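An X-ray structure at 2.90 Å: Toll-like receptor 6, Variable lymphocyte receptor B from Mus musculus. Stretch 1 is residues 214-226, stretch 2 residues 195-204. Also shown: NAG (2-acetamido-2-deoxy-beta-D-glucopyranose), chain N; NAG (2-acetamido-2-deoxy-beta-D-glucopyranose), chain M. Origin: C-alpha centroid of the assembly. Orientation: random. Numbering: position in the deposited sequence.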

# COMPACT_ATOMS: atom_id res chain seq x y z
N ASN B 214 25.35 30.01 28.70
CA ASN B 214 24.11 30.43 29.35
C ASN B 214 23.43 31.52 28.51
O ASN B 214 23.89 32.67 28.48
CB ASN B 214 24.43 30.92 30.78
CG ASN B 214 23.19 31.05 31.67
OD1 ASN B 214 22.10 30.61 31.31
ND2 ASN B 214 23.37 31.65 32.86
N MET B 215 22.34 31.18 27.83
CA MET B 215 21.67 32.14 26.95
C MET B 215 20.36 32.69 27.46
O MET B 215 19.35 32.00 27.48
CB MET B 215 21.41 31.53 25.57
CG MET B 215 22.66 31.20 24.83
SD MET B 215 22.44 31.40 23.07
CE MET B 215 24.09 30.96 22.53
N SER B 216 20.37 33.96 27.84
CA SER B 216 19.13 34.61 28.22
C SER B 216 18.39 35.23 27.03
O SER B 216 18.99 35.63 26.04
CB SER B 216 19.40 35.67 29.29
OG SER B 216 19.94 35.06 30.44
N VAL B 217 17.06 35.27 27.14
CA VAL B 217 16.24 36.01 26.21
C VAL B 217 15.08 36.60 26.99
O VAL B 217 14.59 35.98 27.93
CB VAL B 217 15.68 35.12 25.09
CG1 VAL B 217 14.71 35.90 24.22
CG2 VAL B 217 16.81 34.57 24.25
N ASN B 218 14.65 37.80 26.61
CA ASN B 218 13.45 38.39 27.21
C ASN B 218 12.23 38.08 26.36
O ASN B 218 11.40 37.23 26.70
CB ASN B 218 13.61 39.91 27.34
CG ASN B 218 15.03 40.37 27.10
OD1 ASN B 218 15.63 41.03 27.95
ND2 ASN B 218 15.57 40.04 25.92
N ALA B 219 12.12 38.77 25.23
CA ALA B 219 10.97 38.62 24.35
C ALA B 219 11.34 37.73 23.17
O ALA B 219 12.22 38.07 22.38
CB ALA B 219 10.49 39.97 23.87
N LEU B 220 10.66 36.58 23.05
CA LEU B 220 10.97 35.61 22.01
C LEU B 220 9.70 34.96 21.48
O LEU B 220 8.86 34.51 22.24
CB LEU B 220 11.91 34.54 22.55
CG LEU B 220 12.57 33.72 21.45
CD1 LEU B 220 13.19 34.66 20.43
CD2 LEU B 220 13.60 32.78 22.03
N GLY B 221 9.55 34.91 20.16
CA GLY B 221 8.35 34.35 19.58
C GLY B 221 8.58 32.92 19.17
O GLY B 221 7.71 32.06 19.30
N HIS B 222 9.78 32.66 18.67
CA HIS B 222 10.11 31.37 18.10
C HIS B 222 11.58 31.09 18.34
O HIS B 222 12.45 31.85 17.90
CB HIS B 222 9.79 31.38 16.60
CG HIS B 222 9.85 30.03 15.95
ND1 HIS B 222 9.34 28.89 16.53
CD2 HIS B 222 10.33 29.65 14.74
CE1 HIS B 222 9.53 27.87 15.72
NE2 HIS B 222 10.13 28.30 14.63
N LEU B 223 11.85 30.03 19.08
CA LEU B 223 13.20 29.55 19.24
C LEU B 223 13.38 28.45 18.24
O LEU B 223 12.47 27.64 18.05
CB LEU B 223 13.41 29.00 20.64
CG LEU B 223 14.76 28.30 20.80
CD1 LEU B 223 15.88 29.34 20.75
CD2 LEU B 223 14.77 27.55 22.09
N GLN B 224 14.53 28.39 17.60
CA GLN B 224 14.77 27.31 16.65
C GLN B 224 16.20 26.80 16.64
O GLN B 224 17.14 27.56 16.41
CB GLN B 224 14.36 27.75 15.26
CG GLN B 224 14.13 26.59 14.36
CD GLN B 224 14.25 26.98 12.93
OE1 GLN B 224 13.90 28.10 12.56
NE2 GLN B 224 14.77 26.06 12.10
N LEU B 225 16.34 25.50 16.90
CA LEU B 225 17.66 24.88 17.01
C LEU B 225 17.85 23.87 15.90
O LEU B 225 16.94 23.10 15.60
CB LEU B 225 17.84 24.15 18.35
CG LEU B 225 17.27 24.63 19.68
CD1 LEU B 225 17.97 23.88 20.79
CD2 LEU B 225 17.43 26.11 19.87
N SER B 226 19.05 23.86 15.32
CA SER B 226 19.38 22.96 14.22
C SER B 226 20.68 22.19 14.45
O SER B 226 21.66 22.75 14.94
CB SER B 226 19.47 23.75 12.92
OG SER B 226 18.25 24.42 12.64
C1 NAG N . 13.42 43.76 25.30
C2 NAG N . 12.38 44.87 25.57
C3 NAG N . 13.00 45.96 26.44
C4 NAG N . 13.47 45.36 27.75
C5 NAG N . 14.40 44.15 27.57
C6 NAG N . 14.50 43.39 28.91
C7 NAG N . 11.65 44.96 23.16
C8 NAG N . 10.48 44.04 22.92
N2 NAG N . 11.75 45.47 24.39
O3 NAG N . 12.06 46.98 26.69
O4 NAG N . 14.10 46.39 28.50
O5 NAG N . 13.96 43.26 26.53
O6 NAG N . 15.56 42.45 29.03
O7 NAG N . 12.43 45.23 22.25
C1 NAG M . 22.16 32.24 33.42
C2 NAG M . 22.11 31.96 34.93
C3 NAG M . 20.87 32.62 35.53
C4 NAG M . 20.91 34.12 35.29
C5 NAG M . 21.11 34.48 33.80
C6 NAG M . 21.53 35.97 33.71
C7 NAG M . 22.65 29.53 34.64
C8 NAG M . 24.13 29.29 34.73
N2 NAG M . 22.17 30.56 35.33
O3 NAG M . 20.81 32.37 36.92
O4 NAG M . 19.72 34.68 35.80
O5 NAG M . 22.08 33.65 33.15
O6 NAG M . 21.44 36.57 32.43
O7 NAG M . 21.94 28.77 33.97
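Stretch 2 195-204: NTTVLHLVFH

The apolar centre of the contact is a layer of leucines. Leu199 and Leu201 of stretch 2 share one face of the sheet with Leu223 and Leu225 of stretch 1. Leu223 CD1 lies 4.1 Å from Leu199 CD2 and also 4.1 Å from Leu201 CD1, so it touches both. Leu225 CD2 packs 4.0 Å from Leu201 CD1. Leu220 CD1 reaches to 3.8 Å from Leu199 CB. Two residues from earlier in stretch 1 add to this layer: Val217 CG2 is 4.2 Å from Leu199 CD2, and Met215 SD is 4.4 Å from Leu201 CD1. Toward the C-terminal end, Leu225 CB meets the edge of the Phe203 ring, 3.9 Å from CE1.

Stretch 2 is extended over residues 198-203 and runs parallel to strand 222-226. The strand axes diverge by 12° and approach to 4.7 Å. His222 pairs with Val198, Leu223 with Leu199, Gln224 with His200, Leu225 with Leu201 and Ser226 with Val202. The hydrogen bonds alternate in direction, as expected of a parallel pair. Leu199 N donates to His222 O (2.8 Å), and Gln224 N to Leu199 O (2.7 Å). Leu201 N then donates to Gln224 O (2.7 Å), Ser226 N to Leu201 O (2.9 Å) and Phe203 N to Ser226 O (3.1 Å). At the corner, Thr197 O accepts from both Gly221 N (2.8 Å) and His222 N (2.9 Å). Thr196 N donates to Ala219 O (3.2 Å).

The other face carries His222, Gln224, Ser226, Val198, His200 and Val202. Gln224 NE2 lies over one face of the His200 ring, 3.4 Å from His200 NE2, without a hydrogen bond. His200 ND1 makes a weak bond to Gln224 O (3.2 Å).

At the glycosylated end, Asn195 ND2 is bonded to C1 of the chain N NAG (1.5 Å). Ala219 CB lies 3.6 Å from Asn195 ND2.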

# COMPACT_ATOMS: atom_id res chain seq x y z
N ASN B 195 15.83 41.28 22.25
CA ASN B 195 14.47 40.87 21.88
C ASN B 195 14.37 40.62 20.38
O ASN B 195 14.65 41.52 19.58
CB ASN B 195 13.43 41.91 22.33
CG ASN B 195 13.77 42.53 23.66
OD1 ASN B 195 14.93 42.85 23.92
ND2 ASN B 195 12.77 42.70 24.52
N THR B 196 14.00 39.40 20.01
CA THR B 196 13.80 39.05 18.60
C THR B 196 12.50 38.30 18.46
O THR B 196 12.10 37.58 19.37
CB THR B 196 14.87 38.07 18.10
OG1 THR B 196 16.14 38.40 18.67
CG2 THR B 196 14.97 38.16 16.61
N THR B 197 11.84 38.45 17.33
CA THR B 197 10.75 37.54 17.01
C THR B 197 11.27 36.09 16.91
O THR B 197 10.79 35.18 17.61
CB THR B 197 10.01 37.93 15.73
OG1 THR B 197 9.40 39.22 15.91
CG2 THR B 197 8.93 36.90 15.40
N VAL B 198 12.26 35.87 16.06
CA VAL B 198 12.81 34.53 15.90
C VAL B 198 14.26 34.46 16.36
O VAL B 198 15.05 35.36 16.09
CB VAL B 198 12.70 34.06 14.44
CG1 VAL B 198 13.32 32.69 14.26
CG2 VAL B 198 11.25 34.05 13.99
N LEU B 199 14.61 33.40 17.08
CA LEU B 199 16.01 33.10 17.35
C LEU B 199 16.35 31.75 16.77
O LEU B 199 15.82 30.73 17.21
CB LEU B 199 16.30 33.09 18.85
CG LEU B 199 17.76 32.74 19.15
CD1 LEU B 199 18.69 33.64 18.37
CD2 LEU B 199 18.02 32.87 20.61
N HIS B 200 17.25 31.73 15.79
CA HIS B 200 17.66 30.49 15.14
C HIS B 200 19.12 30.20 15.47
O HIS B 200 20.02 31.00 15.18
CB HIS B 200 17.49 30.59 13.63
CG HIS B 200 17.67 29.29 12.91
ND1 HIS B 200 18.25 28.19 13.50
CD2 HIS B 200 17.37 28.92 11.64
CE1 HIS B 200 18.28 27.19 12.64
NE2 HIS B 200 17.75 27.61 11.50
N LEU B 201 19.34 29.04 16.08
CA LEU B 201 20.67 28.63 16.48
C LEU B 201 21.11 27.39 15.72
O LEU B 201 20.40 26.39 15.68
CB LEU B 201 20.70 28.38 17.99
CG LEU B 201 20.22 29.57 18.82
CD1 LEU B 201 19.93 29.15 20.25
CD2 LEU B 201 21.25 30.67 18.78
N VAL B 202 22.28 27.46 15.10
CA VAL B 202 22.81 26.32 14.36
C VAL B 202 24.10 25.84 15.03
O VAL B 202 24.98 26.64 15.34
CB VAL B 202 23.09 26.68 12.87
CG1 VAL B 202 23.32 25.43 12.06
CG2 VAL B 202 21.94 27.49 12.28
N PHE B 203 24.21 24.53 15.24
CA PHE B 203 25.37 23.95 15.91
C PHE B 203 26.25 23.15 14.97
O PHE B 203 25.89 22.93 13.81
CB PHE B 203 24.91 23.07 17.07
CG PHE B 203 23.99 23.78 18.02
CD1 PHE B 203 22.62 23.57 17.95
CD2 PHE B 203 24.49 24.67 18.96
CE1 PHE B 203 21.76 24.23 18.81
CE2 PHE B 203 23.64 25.32 19.82
CZ PHE B 203 22.26 25.11 19.74
N HIS B 204 27.40 22.72 15.46
CA HIS B 204 28.27 21.86 14.67
C HIS B 204 27.49 20.63 14.29
O HIS B 204 26.84 20.02 15.13
CB HIS B 204 29.48 21.46 15.49
CG HIS B 204 30.56 20.79 14.70
ND1 HIS B 204 31.61 21.48 14.14
CD2 HIS B 204 30.77 19.48 14.42
CE1 HIS B 204 32.42 20.63 13.53
NE2 HIS B 204 31.93 19.41 13.69